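NANS (YJHS), A 9-O-acetyl N-acetylneuraminic acid esterase (Escherichia coli O157:H7 EDL933, PDB 3PT5) probably removes the 9-O-acetyl group from 9-O-acetyl-N-acetylneuraminate as an SGNH-type esterase, letting the bacterium grow on this host sialic acid. Local coordinates at residues 23-28 / 181-186; 32-37 / 77-82; 51-56 / 73-78; 55-60 / 127-132; 61-66 / 85-90. All coordinates share one frame; numbering follows the deposited sequence.

Contact 1: residues 23-28 / 181-186; sequences VLTVAG and NKFLGV
Two neighbouring parallel strands of the central sheet of the SGNH-hydrolase α/β fold run together here. Val23 N gives a hydrogen bond to Lys182 O (2.7 Å), and Leu184 N returns one to Val23 O, also 2.7 Å. A third runs from Thr25 N to Gly185 O at 3.1 Å. Val23 pairs with Phe183, yet Thr25 pairs with Val186, so the 182-186 strand carries one extra residue, a beta bulge. Leu184 makes the kink with a psi of -18°, and Gly185 follows with a positive phi of 127°. The bulge brings Gly185 N over the centre of the Phe183 ring, 3.7 Å above its plane. Phe183 itself has CG anti to the backbone N (chi1 -167°), which turns the ring edge toward the first strand. Val23 CG1, likewise anti to its own N, lies in the ring plane 3.8 Å from Phe183 CD1. On the other face of the sheet Leu24 CD1 rests on Leu184 CB (3.9 Å) and near the Gly185 carbonyl. Thr25 has OG1 beside its backbone N; that oxygen is hydrogen-bonded to Thr171 OG1 of helix 162-176 and meets the ring edge 3.5 Å from Phe183 CE1.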
# COMPACT_ATOMS: atom_id res chain seq x y z
N VAL A 23 -8.42 5.06 10.68
CA VAL A 23 -7.90 5.45 9.37
C VAL A 23 -6.44 5.02 9.27
O VAL A 23 -5.64 5.26 10.18
CB VAL A 23 -8.05 6.98 9.12
CG1 VAL A 23 -7.32 7.40 7.86
CG2 VAL A 23 -9.54 7.40 9.05
N LEU A 24 -6.10 4.33 8.17
CA LEU A 24 -4.71 3.95 7.91
C LEU A 24 -4.39 4.37 6.47
O LEU A 24 -5.11 3.99 5.56
CB LEU A 24 -4.54 2.44 8.09
CG LEU A 24 -3.14 1.83 8.04
CD1 LEU A 24 -2.33 2.19 9.31
CD2 LEU A 24 -3.25 0.32 7.88
N THR A 25 -3.35 5.18 6.29
CA THR A 25 -2.89 5.57 4.96
C THR A 25 -1.87 4.55 4.47
O THR A 25 -1.05 4.10 5.22
CB THR A 25 -2.27 6.97 4.99
OG1 THR A 25 -3.32 7.91 5.31
CG2 THR A 25 -1.68 7.36 3.64
N VAL A 26 -1.93 4.21 3.18
CA VAL A 26 -1.02 3.24 2.59
C VAL A 26 -0.38 3.94 1.42
O VAL A 26 -1.10 4.48 0.57
CB VAL A 26 -1.75 1.94 2.14
CG1 VAL A 26 -0.75 0.95 1.55
CG2 VAL A 26 -2.42 1.32 3.36
N ALA A 27 0.95 4.01 1.40
CA ALA A 27 1.61 4.82 0.37
C ALA A 27 2.98 4.24 -0.01
O ALA A 27 3.53 3.36 0.69
CB ALA A 27 1.76 6.26 0.87
N GLY A 28 3.52 4.72 -1.13
CA GLY A 28 4.78 4.28 -1.62
C GLY A 28 4.76 3.86 -3.06
O GLY A 28 3.99 4.41 -3.85
N ASN A 181 -13.24 10.05 13.61
CA ASN A 181 -12.27 9.17 12.97
C ASN A 181 -10.93 9.28 13.68
O ASN A 181 -10.56 10.36 14.15
CB ASN A 181 -12.15 9.48 11.48
CG ASN A 181 -13.34 8.98 10.68
OD1 ASN A 181 -14.23 8.27 11.18
ND2 ASN A 181 -13.34 9.31 9.39
N LYS A 182 -10.21 8.16 13.77
CA LYS A 182 -8.94 8.11 14.49
C LYS A 182 -7.83 7.64 13.55
O LYS A 182 -8.03 6.68 12.84
CB LYS A 182 -9.04 7.15 15.67
CG LYS A 182 -10.02 7.60 16.79
CD LYS A 182 -9.70 8.97 17.37
CE LYS A 182 -10.67 9.32 18.54
NZ LYS A 182 -10.42 10.69 19.04
N PHE A 183 -6.68 8.32 13.54
CA PHE A 183 -5.59 8.00 12.60
C PHE A 183 -4.62 6.99 13.21
O PHE A 183 -4.02 7.25 14.26
CB PHE A 183 -4.84 9.28 12.21
CG PHE A 183 -3.89 9.14 11.04
CD1 PHE A 183 -4.30 8.58 9.81
CD2 PHE A 183 -2.57 9.57 11.16
CE1 PHE A 183 -3.41 8.48 8.74
CE2 PHE A 183 -1.67 9.47 10.10
CZ PHE A 183 -2.08 8.91 8.90
N LEU A 184 -4.39 5.88 12.52
CA LEU A 184 -3.51 4.84 13.04
C LEU A 184 -2.08 5.00 12.54
O LEU A 184 -1.16 4.37 13.08
CB LEU A 184 -4.02 3.45 12.64
CG LEU A 184 -5.30 2.88 13.27
CD1 LEU A 184 -5.70 1.61 12.53
CD2 LEU A 184 -5.12 2.63 14.78
N GLY A 185 -1.90 5.77 11.46
CA GLY A 185 -0.56 5.98 10.90
C GLY A 185 -0.50 5.67 9.42
O GLY A 185 -1.52 5.55 8.77
N VAL A 186 0.74 5.64 8.91
CA VAL A 186 1.02 5.44 7.49
C VAL A 186 1.77 4.12 7.33
O VAL A 186 2.75 3.89 8.02
CB VAL A 186 1.89 6.59 6.92
CG1 VAL A 186 2.27 6.35 5.45
CG2 VAL A 186 1.20 7.96 7.09

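Contact 2: residues 32-37 / 77-82; sequences AMAYGE and THCPHD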
# COMPACT_ATOMS: atom_id res chain seq x y z
N ALA A 32 3.92 -1.62 -2.00
CA ALA A 32 2.90 -1.13 -1.07
C ALA A 32 1.49 -1.45 -1.58
O ALA A 32 0.53 -1.42 -0.81
CB ALA A 32 3.02 0.36 -0.87
N MET A 33 1.39 -1.73 -2.88
CA MET A 33 0.10 -1.83 -3.54
C MET A 33 -0.08 -3.15 -4.27
O MET A 33 0.63 -4.11 -4.01
CB MET A 33 -0.06 -0.65 -4.50
CG MET A 33 1.11 -0.43 -5.45
SD MET A 33 0.75 0.85 -6.67
CE MET A 33 -0.52 0.04 -7.66
N ALA A 34 -1.04 -3.21 -5.19
CA ALA A 34 -1.43 -4.47 -5.75
C ALA A 34 -0.51 -4.88 -6.90
O ALA A 34 -0.79 -4.62 -8.06
CB ALA A 34 -2.90 -4.37 -6.23
N TYR A 35 0.61 -5.51 -6.56
CA TYR A 35 1.51 -6.10 -7.54
C TYR A 35 1.64 -7.61 -7.38
O TYR A 35 2.41 -8.22 -8.06
CB TYR A 35 2.86 -5.41 -7.52
CG TYR A 35 2.94 -4.22 -8.48
CD1 TYR A 35 2.28 -3.02 -8.17
CD2 TYR A 35 3.64 -4.30 -9.69
CE1 TYR A 35 2.37 -1.94 -9.00
CE2 TYR A 35 3.72 -3.21 -10.54
CZ TYR A 35 3.07 -2.03 -10.19
OH TYR A 35 3.18 -0.94 -11.06
N GLY A 36 0.82 -8.21 -6.51
CA GLY A 36 0.74 -9.68 -6.48
C GLY A 36 0.08 -10.22 -7.73
O GLY A 36 -1.04 -9.80 -8.07
N GLU A 37 0.76 -11.14 -8.41
CA GLU A 37 0.25 -11.67 -9.70
C GLU A 37 -0.59 -12.94 -9.61
O GLU A 37 -1.24 -13.32 -10.59
CB GLU A 37 1.40 -11.85 -10.70
CG GLU A 37 1.89 -10.55 -11.28
CD GLU A 37 3.14 -10.72 -12.12
OE1 GLU A 37 3.70 -11.85 -12.25
OE2 GLU A 37 3.56 -9.71 -12.69
N THR A 77 -11.06 -3.54 -1.55
CA THR A 77 -10.97 -4.87 -2.15
C THR A 77 -9.50 -5.25 -2.30
O THR A 77 -8.62 -4.54 -1.82
CB THR A 77 -11.72 -5.00 -3.52
OG1 THR A 77 -10.99 -4.34 -4.57
CG2 THR A 77 -13.12 -4.37 -3.42
N HIS A 78 -9.25 -6.38 -2.95
CA HIS A 78 -7.86 -6.84 -3.15
C HIS A 78 -7.02 -5.95 -4.07
O HIS A 78 -5.79 -6.03 -4.05
CB HIS A 78 -7.86 -8.26 -3.68
CG HIS A 78 -8.50 -8.38 -5.02
ND1 HIS A 78 -9.86 -8.58 -5.18
CD2 HIS A 78 -7.98 -8.30 -6.28
CE1 HIS A 78 -10.15 -8.62 -6.47
NE2 HIS A 78 -9.03 -8.44 -7.16
N CYS A 79 -7.68 -5.10 -4.86
CA CYS A 79 -6.97 -4.24 -5.80
C CYS A 79 -7.40 -2.79 -5.61
O CYS A 79 -8.34 -2.34 -6.26
CB CYS A 79 -7.22 -4.72 -7.24
SG CYS A 79 -6.07 -3.99 -8.41
N PRO A 80 -6.76 -2.07 -4.66
CA PRO A 80 -7.27 -0.77 -4.22
C PRO A 80 -7.10 0.39 -5.20
O PRO A 80 -6.47 0.29 -6.25
CB PRO A 80 -6.42 -0.48 -2.95
CG PRO A 80 -5.94 -1.81 -2.48
CD PRO A 80 -5.67 -2.54 -3.79
N HIS A 81 -7.66 1.53 -4.79
CA HIS A 81 -7.70 2.76 -5.54
C HIS A 81 -6.44 3.61 -5.40
O HIS A 81 -6.47 4.78 -5.09
CB HIS A 81 -8.95 3.53 -5.14
CG HIS A 81 -10.18 3.09 -5.87
ND1 HIS A 81 -10.55 1.77 -6.01
CD2 HIS A 81 -11.13 3.82 -6.51
CE1 HIS A 81 -11.68 1.70 -6.70
NE2 HIS A 81 -12.05 2.93 -7.01
N ASP A 82 -5.30 2.97 -5.63
CA ASP A 82 -4.03 3.70 -5.64
C ASP A 82 -3.94 4.60 -6.86
O ASP A 82 -4.79 4.53 -7.76
CB ASP A 82 -2.89 2.69 -5.53
CG ASP A 82 -2.81 2.05 -4.11
OD1 ASP A 82 -2.52 2.80 -3.15
OD2 ASP A 82 -3.03 0.81 -3.95
O HOH W 1 -2.53 -0.32 -1.56
O HOH W 2 -3.19 -1.15 -5.85
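Ala34, Asp82 and Met33 carry this buried meeting of two loops, and no direct hydrogen bond joins the segments. The methyl group of Ala34, at the centre of an inverse gamma turn, faces the bend at 78-80: CB lies 3.9 Å from Cys79 SG and 4.1 Å from Pro80 CD, with His78 O close by. Cys79 presents its sulphur with SG anti to the backbone N. Asp82 has CG beside its own N (chi1 -71°), and its two carboxylate oxygens do different work. OD1 takes the backbone N-H of Cys130, while OD2 is turned to the 32-37 loop and accepts from two waters. One of these, 2.7 Å from Asp82 OD2, in turn accepts from Ala34 N at 3.0 Å; the other makes a weak bond to Ala32 O. OD2 also sits 3.4 Å from Met33 CB. Met33 holds CG in the crowded position between N and carbonyl carbon (chi1 50°), and its chain slides past Asp82 in the opposite direction until CE nears Asp82 CB. Such loops, gathered where the parallel strands 20-28 and 122-130 end, are characteristic of SGNH hydrolases, in which the loop after the first strand carries the nucleophile.

Contact 3: residues 51-56 / 73-78; sequences RIKQLA and IIPLTH
Gln54 is gripped through both backbone and side chain. Its N bonds to Ile74 O at 2.8 Å, and Ile74 N answers to Gln54 O at 3.1 Å, both nearly along the C=O axes, making the hydrogen-bonded pair of a short antiparallel ladder. The side-chain amide adds a third link: NE2 reaches Pro75 O at 2.9 Å, straight (169°) and on a carbonyl lone pair, with the acceptor almost in the amide plane. A water joins the same NE2 to Thr77 OG1, while OE1 accepts from His81 N, so the amide is held at both ends and its rotation fixed. Further along, Leu76 N meets Ile52 O at a longer 3.2 Å, the donor standing above the carbonyl plane. Thr77 N, by contrast, is buried without a partner.

Packing follows from the torsions. Gln54 and Ile74 both hold their first branch in the crowded position between N and carbonyl carbon (chi1 67° and 65°), which sets Gln54 CG against Ile74 CG1 at 3.7 Å. Ile74 CD1 then stretches to Ala56 CB, 3.7 Å away. Leu76 CD2 presses on Ile52 CG2 (3.5 Å), and its CD1 lies against the Gln54 chain, which it crosses near a right angle. Lys53, bent at chi2, crosses Ile73 in the same way, CG to CG2 at 3.7 Å.

Strand 73-75 is the outermost strand at this end of the mixed sheet; strand 52-55 lies between it and strand 122-130, and Ala111 of helix 107-114 packs against Ile52 and Leu76.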
# COMPACT_ATOMS: atom_id res chain seq x y z
N ARG A 51 -17.43 -3.53 6.85
CA ARG A 51 -16.86 -2.56 7.76
C ARG A 51 -15.51 -2.03 7.29
O ARG A 51 -14.91 -1.18 7.97
CB ARG A 51 -16.76 -3.13 9.18
CG ARG A 51 -18.12 -3.27 9.87
CD ARG A 51 -17.93 -4.14 11.10
NE ARG A 51 -17.14 -3.47 12.13
CZ ARG A 51 -16.48 -4.10 13.10
NH1 ARG A 51 -16.52 -5.44 13.17
NH2 ARG A 51 -15.78 -3.42 14.00
N ILE A 52 -15.04 -2.49 6.12
CA ILE A 52 -13.68 -2.16 5.68
C ILE A 52 -13.77 -1.42 4.36
O ILE A 52 -14.24 -1.99 3.37
CB ILE A 52 -12.84 -3.43 5.49
CG1 ILE A 52 -12.72 -4.17 6.83
CG2 ILE A 52 -11.44 -3.08 4.92
CD1 ILE A 52 -11.96 -5.46 6.75
N LYS A 53 -13.36 -0.17 4.39
CA LYS A 53 -13.60 0.81 3.31
C LYS A 53 -12.30 1.43 2.83
O LYS A 53 -11.23 1.22 3.43
CB LYS A 53 -14.55 1.91 3.81
CG LYS A 53 -15.85 1.41 4.35
CD LYS A 53 -16.74 0.84 3.25
CE LYS A 53 -18.11 0.49 3.84
NZ LYS A 53 -18.83 -0.40 2.88
N GLN A 54 -12.39 2.14 1.71
CA GLN A 54 -11.27 2.92 1.20
C GLN A 54 -11.79 4.21 0.64
O GLN A 54 -12.98 4.33 0.38
CB GLN A 54 -10.48 2.13 0.14
CG GLN A 54 -11.28 1.88 -1.18
CD GLN A 54 -10.50 1.09 -2.20
OE1 GLN A 54 -9.35 1.43 -2.50
NE2 GLN A 54 -11.12 0.03 -2.76
N LEU A 55 -10.90 5.18 0.47
CA LEU A 55 -11.25 6.39 -0.27
C LEU A 55 -11.08 6.15 -1.75
O LEU A 55 -10.00 5.81 -2.22
CB LEU A 55 -10.41 7.59 0.18
CG LEU A 55 -10.59 8.22 1.56
CD1 LEU A 55 -9.82 9.53 1.59
CD2 LEU A 55 -12.03 8.51 1.90
N ALA A 56 -12.17 6.34 -2.50
CA ALA A 56 -12.17 6.09 -3.95
C ALA A 56 -11.28 7.04 -4.74
O ALA A 56 -10.98 8.14 -4.31
CB ALA A 56 -13.59 6.16 -4.52
N ILE A 73 -16.36 7.17 0.16
CA ILE A 73 -16.20 5.93 0.91
C ILE A 73 -16.78 4.76 0.10
O ILE A 73 -18.00 4.73 -0.22
CB ILE A 73 -16.88 6.05 2.31
CG1 ILE A 73 -16.11 7.08 3.16
CG2 ILE A 73 -16.92 4.69 3.00
CD1 ILE A 73 -16.49 7.08 4.64
N ILE A 74 -15.93 3.79 -0.21
CA ILE A 74 -16.34 2.61 -0.97
C ILE A 74 -15.71 1.34 -0.36
O ILE A 74 -14.79 1.43 0.46
CB ILE A 74 -16.00 2.74 -2.49
CG1 ILE A 74 -14.48 2.79 -2.69
CG2 ILE A 74 -16.68 3.97 -3.08
CD1 ILE A 74 -14.02 2.53 -4.15
N PRO A 75 -16.20 0.16 -0.74
CA PRO A 75 -15.57 -1.05 -0.22
C PRO A 75 -14.09 -1.17 -0.58
O PRO A 75 -13.68 -0.83 -1.69
CB PRO A 75 -16.35 -2.18 -0.88
CG PRO A 75 -17.71 -1.57 -1.22
CD PRO A 75 -17.36 -0.13 -1.60
N LEU A 76 -13.30 -1.64 0.38
CA LEU A 76 -11.89 -1.95 0.07
C LEU A 76 -11.83 -3.36 -0.47
O LEU A 76 -12.46 -4.26 0.07
CB LEU A 76 -11.02 -1.82 1.31
CG LEU A 76 -9.59 -2.33 1.19
CD1 LEU A 76 -8.77 -1.53 0.20
CD2 LEU A 76 -8.95 -2.28 2.59
N THR A 77 -11.06 -3.54 -1.55
CA THR A 77 -10.97 -4.87 -2.15
C THR A 77 -9.50 -5.25 -2.30
O THR A 77 -8.62 -4.54 -1.82
CB THR A 77 -11.72 -5.00 -3.52
OG1 THR A 77 -10.99 -4.34 -4.57
CG2 THR A 77 -13.12 -4.37 -3.42
N HIS A 78 -9.25 -6.38 -2.95
CA HIS A 78 -7.86 -6.84 -3.15
C HIS A 78 -7.02 -5.95 -4.07
O HIS A 78 -5.79 -6.03 -4.05
CB HIS A 78 -7.86 -8.26 -3.68
CG HIS A 78 -8.50 -8.38 -5.02
ND1 HIS A 78 -9.86 -8.58 -5.18
CD2 HIS A 78 -7.98 -8.30 -6.28
CE1 HIS A 78 -10.15 -8.62 -6.47
NE2 HIS A 78 -9.03 -8.44 -7.16
O HOH W 3 -13.78 -4.48 2.36
O HOH W 4 -11.16 -1.69 -4.99

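Contact 4: residues 55-60 / 127-132; sequences LARFAH and VPCCRG
Where strand 52-55 leaves its parallel neighbour 122-130 in the central sheet of the SGNH-hydrolase fold, an arginine reaches across between the diverging chains. Arg57 starts out extended, CG anti to the backbone N (chi1 -174°), then bends at chi3 (-54°) so that the guanidinium meets the neighbouring strand by its edge. NH1 donates to Pro128 O at 2.9 Å, somewhat bent (151°), with the oxygen lying in the plane of both the guanidinium and its own carbonyl group. The same NH1 comes within 4.0 Å of Cys129 CA. Other atoms of the group are held as well: NH2 forms a salt bridge with Asp166 of helix 162-176, and NE bonds to His81 O, so the flat group can hardly rotate. Pro128 O has a second donor in Arg170 NH2, and two cationic neighbours probably polarise this carbonyl. The proline ring lies beside the departing chain, its CD 3.8 Å from Leu55 O, an oxygen that also accepts from Arg170 NH2. One arginine of helix 162-176 thus ties the backbones of both strands. Back at the end of strand 52-55, Leu55, with CG beside its backbone N, and Val127 lie side by side and point the same way, touching through Leu55 CD1 and Val127 CG1 at 4.2 Å.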
# COMPACT_ATOMS: atom_id res chain seq x y z
N LEU A 55 -10.90 5.18 0.47
CA LEU A 55 -11.25 6.39 -0.27
C LEU A 55 -11.08 6.15 -1.75
O LEU A 55 -10.00 5.81 -2.22
CB LEU A 55 -10.41 7.59 0.18
CG LEU A 55 -10.59 8.22 1.56
CD1 LEU A 55 -9.82 9.53 1.59
CD2 LEU A 55 -12.03 8.51 1.90
N ALA A 56 -12.17 6.34 -2.50
CA ALA A 56 -12.17 6.09 -3.95
C ALA A 56 -11.28 7.04 -4.74
O ALA A 56 -10.98 8.14 -4.31
CB ALA A 56 -13.59 6.16 -4.52
N ARG A 57 -10.91 6.60 -5.95
CA ARG A 57 -10.12 7.39 -6.87
C ARG A 57 -10.67 7.25 -8.28
O ARG A 57 -10.80 8.27 -8.98
CB ARG A 57 -8.64 6.96 -6.85
CG ARG A 57 -7.75 7.88 -7.70
CD ARG A 57 -6.27 7.46 -7.70
NE ARG A 57 -5.72 7.33 -6.35
CZ ARG A 57 -5.15 8.33 -5.68
NH1 ARG A 57 -4.66 8.14 -4.46
NH2 ARG A 57 -5.03 9.52 -6.26
N PHE A 58 -10.96 6.02 -8.69
CA PHE A 58 -11.27 5.73 -10.10
C PHE A 58 -12.72 6.12 -10.36
O PHE A 58 -13.45 6.49 -9.43
CB PHE A 58 -11.05 4.25 -10.42
CG PHE A 58 -9.70 3.71 -9.95
CD1 PHE A 58 -8.54 4.50 -10.01
CD2 PHE A 58 -9.59 2.42 -9.46
CE1 PHE A 58 -7.32 3.99 -9.57
CE2 PHE A 58 -8.38 1.91 -9.03
CZ PHE A 58 -7.26 2.69 -9.08
N ALA A 59 -13.15 6.03 -11.61
CA ALA A 59 -14.50 6.43 -11.98
C ALA A 59 -15.53 5.37 -11.60
O ALA A 59 -16.75 5.64 -11.55
CB ALA A 59 -14.52 6.75 -13.48
N HIS A 60 -15.08 4.15 -11.33
CA HIS A 60 -15.95 3.08 -10.84
C HIS A 60 -15.22 2.36 -9.74
O HIS A 60 -14.00 2.50 -9.62
CB HIS A 60 -16.37 2.11 -11.96
CG HIS A 60 -17.13 2.77 -13.06
ND1 HIS A 60 -18.51 2.81 -13.11
CD2 HIS A 60 -16.70 3.49 -14.11
CE1 HIS A 60 -18.89 3.51 -14.16
NE2 HIS A 60 -17.81 3.95 -14.78
N VAL A 127 -6.58 4.65 3.17
CA VAL A 127 -6.33 5.77 2.26
C VAL A 127 -5.18 5.36 1.28
O VAL A 127 -4.02 5.51 1.61
CB VAL A 127 -6.00 7.10 3.02
CG1 VAL A 127 -5.85 8.28 2.05
CG2 VAL A 127 -7.09 7.40 4.07
N PRO A 128 -5.54 4.80 0.10
CA PRO A 128 -4.51 4.28 -0.80
C PRO A 128 -3.91 5.39 -1.65
O PRO A 128 -4.62 6.04 -2.44
CB PRO A 128 -5.26 3.19 -1.61
CG PRO A 128 -6.69 3.56 -1.52
CD PRO A 128 -6.90 4.50 -0.37
N CYS A 129 -2.59 5.57 -1.47
CA CYS A 129 -1.82 6.60 -2.17
C CYS A 129 -0.51 6.08 -2.74
O CYS A 129 0.52 6.72 -2.55
CB CYS A 129 -1.55 7.79 -1.23
SG CYS A 129 -3.03 8.51 -0.50
N CYS A 130 -0.55 4.93 -3.41
CA CYS A 130 0.66 4.33 -3.96
C CYS A 130 0.76 4.53 -5.46
O CYS A 130 -0.25 4.69 -6.15
CB CYS A 130 0.68 2.83 -3.67
SG CYS A 130 0.40 2.37 -1.96
N ARG A 131 1.99 4.47 -5.96
CA ARG A 131 2.22 4.62 -7.39
C ARG A 131 3.42 3.74 -7.75
O ARG A 131 4.52 3.95 -7.27
CB ARG A 131 2.48 6.12 -7.72
CG ARG A 131 2.99 6.39 -9.15
CD ARG A 131 1.99 5.85 -10.10
NE ARG A 131 2.07 6.36 -11.47
CZ ARG A 131 2.63 5.72 -12.49
NH1 ARG A 131 3.18 4.52 -12.32
NH2 ARG A 131 2.60 6.28 -13.69
N GLY A 132 3.20 2.73 -8.58
CA GLY A 132 4.32 1.89 -9.05
C GLY A 132 5.33 2.76 -9.77
O GLY A 132 4.96 3.72 -10.46

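Contact 5: residues 61-66 / 85-90; sequences THPGGP and DMQSYH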
# COMPACT_ATOMS: atom_id res chain seq x y z
N THR A 61 -15.96 1.62 -8.91
CA THR A 61 -15.32 0.96 -7.78
C THR A 61 -14.36 -0.12 -8.25
O THR A 61 -13.31 -0.36 -7.63
CB THR A 61 -16.34 0.38 -6.79
OG1 THR A 61 -17.20 -0.55 -7.45
CG2 THR A 61 -17.15 1.50 -6.20
N HIS A 62 -14.72 -0.75 -9.37
CA HIS A 62 -13.96 -1.80 -10.02
C HIS A 62 -14.55 -1.95 -11.44
O HIS A 62 -15.62 -1.38 -11.71
CB HIS A 62 -14.04 -3.12 -9.23
CG HIS A 62 -15.44 -3.65 -9.05
ND1 HIS A 62 -16.00 -4.57 -9.91
CD2 HIS A 62 -16.35 -3.44 -8.08
CE1 HIS A 62 -17.21 -4.88 -9.49
NE2 HIS A 62 -17.46 -4.19 -8.39
N PRO A 63 -13.88 -2.70 -12.33
CA PRO A 63 -14.42 -2.74 -13.69
C PRO A 63 -15.81 -3.40 -13.71
O PRO A 63 -15.99 -4.52 -13.21
CB PRO A 63 -13.37 -3.56 -14.46
CG PRO A 63 -12.11 -3.45 -13.61
CD PRO A 63 -12.59 -3.41 -12.22
N GLY A 64 -16.79 -2.65 -14.19
CA GLY A 64 -18.15 -3.15 -14.28
C GLY A 64 -18.94 -2.91 -13.02
O GLY A 64 -20.09 -3.34 -12.93
N GLY A 65 -18.35 -2.17 -12.08
CA GLY A 65 -18.98 -1.89 -10.79
C GLY A 65 -19.61 -0.51 -10.79
O GLY A 65 -19.55 0.22 -11.79
N PRO A 66 -20.20 -0.11 -9.65
CA PRO A 66 -20.84 1.22 -9.58
C PRO A 66 -19.93 2.41 -9.81
O PRO A 66 -18.73 2.35 -9.53
CB PRO A 66 -21.38 1.29 -8.15
CG PRO A 66 -21.14 0.00 -7.52
CD PRO A 66 -20.43 -0.93 -8.45
N ASP A 85 -3.67 2.44 -11.44
CA ASP A 85 -4.82 1.54 -11.50
C ASP A 85 -4.42 0.18 -12.04
O ASP A 85 -4.07 0.04 -13.23
CB ASP A 85 -5.89 2.20 -12.41
CG ASP A 85 -7.19 1.41 -12.49
OD1 ASP A 85 -7.25 0.23 -12.07
OD2 ASP A 85 -8.18 1.98 -13.02
N MET A 86 -4.42 -0.84 -11.16
CA MET A 86 -4.00 -2.19 -11.54
C MET A 86 -5.18 -3.13 -11.81
O MET A 86 -4.98 -4.32 -12.05
CB MET A 86 -3.12 -2.81 -10.43
CG MET A 86 -1.87 -2.00 -10.04
SD MET A 86 -0.74 -1.69 -11.41
CE MET A 86 -0.01 -3.32 -11.55
N GLN A 87 -6.41 -2.60 -11.79
CA GLN A 87 -7.60 -3.44 -11.74
C GLN A 87 -7.87 -4.23 -13.01
O GLN A 87 -8.63 -5.19 -12.96
CB GLN A 87 -8.82 -2.62 -11.33
CG GLN A 87 -8.71 -1.93 -9.97
CD GLN A 87 -10.02 -1.35 -9.59
OE1 GLN A 87 -10.75 -0.84 -10.45
NE2 GLN A 87 -10.33 -1.38 -8.30
N SER A 88 -7.24 -3.83 -14.11
CA SER A 88 -7.34 -4.55 -15.38
C SER A 88 -6.16 -5.51 -15.68
O SER A 88 -6.14 -6.17 -16.72
CB SER A 88 -7.57 -3.58 -16.56
OG SER A 88 -8.81 -2.89 -16.41
N TYR A 89 -5.21 -5.63 -14.75
CA TYR A 89 -4.14 -6.60 -14.94
C TYR A 89 -4.62 -7.99 -14.51
O TYR A 89 -4.09 -8.54 -13.54
CB TYR A 89 -2.93 -6.20 -14.11
CG TYR A 89 -2.12 -5.08 -14.70
CD1 TYR A 89 -2.49 -3.76 -14.52
CD2 TYR A 89 -0.95 -5.36 -15.41
CE1 TYR A 89 -1.72 -2.71 -15.04
CE2 TYR A 89 -0.17 -4.32 -15.92
CZ TYR A 89 -0.57 -3.00 -15.76
OH TYR A 89 0.19 -1.96 -16.27
N HIS A 90 -5.61 -8.54 -15.21
CA HIS A 90 -6.21 -9.79 -14.79
C HIS A 90 -5.27 -10.96 -14.92
O HIS A 90 -4.45 -11.02 -15.87
CB HIS A 90 -7.47 -10.12 -15.61
CG HIS A 90 -8.46 -9.00 -15.68
ND1 HIS A 90 -8.83 -8.25 -14.58
CD2 HIS A 90 -9.16 -8.51 -16.73
CE1 HIS A 90 -9.71 -7.33 -14.95
NE2 HIS A 90 -9.94 -7.48 -16.25
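A single glutamine side chain joins a beta turn to the residue leading into another, and its one hydrogen bond is the whole polar link between the segments. Gln87 sends an extended chain across from the 85-90 loop, and NE2 donates to Thr61 O at 3.2 Å, nearly straight (167°), though that carbonyl oxygen is crowded by a neighbour and modelled less certainly. NE2 also bonds to Cys79 O, so both amide hydrogens appear to be used. The other end of the amide lies against carbon: OE1 is 3.4 Å from His62 CA and 3.6 Å from Pro63 CD, while the proline ring crosses obliquely over Gln87 CB. An Asx turn, Asp85 OD1 accepting from Gln87 N at 3.0 Å, fixes the backbone of Gln87, second residue of the type I turn Met86 to Tyr89, which Tyr89 N closes on Met86 O. Across the contact is the type II turn from His62 to Gly65, held from within by Gly65 N on His62 O (2.9 Å). Gly65 CA lies 3.6 Å above the His62 ring plane, toward its rim, and that ring also meets Tyr101. The contact sits at the surface, where the loop linking strands 52-55 and 73-75 meets the one between strand 73-75 and helix 107-114.

How the contacts relate
From the N terminus, strand 20-28 opens the widest loop, closed by contact 1 at strand 182-189; all the other contacts lie within it. Contact 2 next joins the loop after that first strand to 77-82. Contact 3 forms a short hairpin-like closure inside contact 2, sharing Thr77 and His78 with it, and begins on the same residues as contact 4, Leu55 and Ala56. Contact 4 runs on to strand 122-130 and encloses contact 5. Contact 2 crosses both 4 and 5, and contact 3 crosses 5. Contacts 1, 3 and 4 knit the central sheet, 1 and 4 meeting through backbone bonds; contacts 2 and 5 tie its flanking loops together.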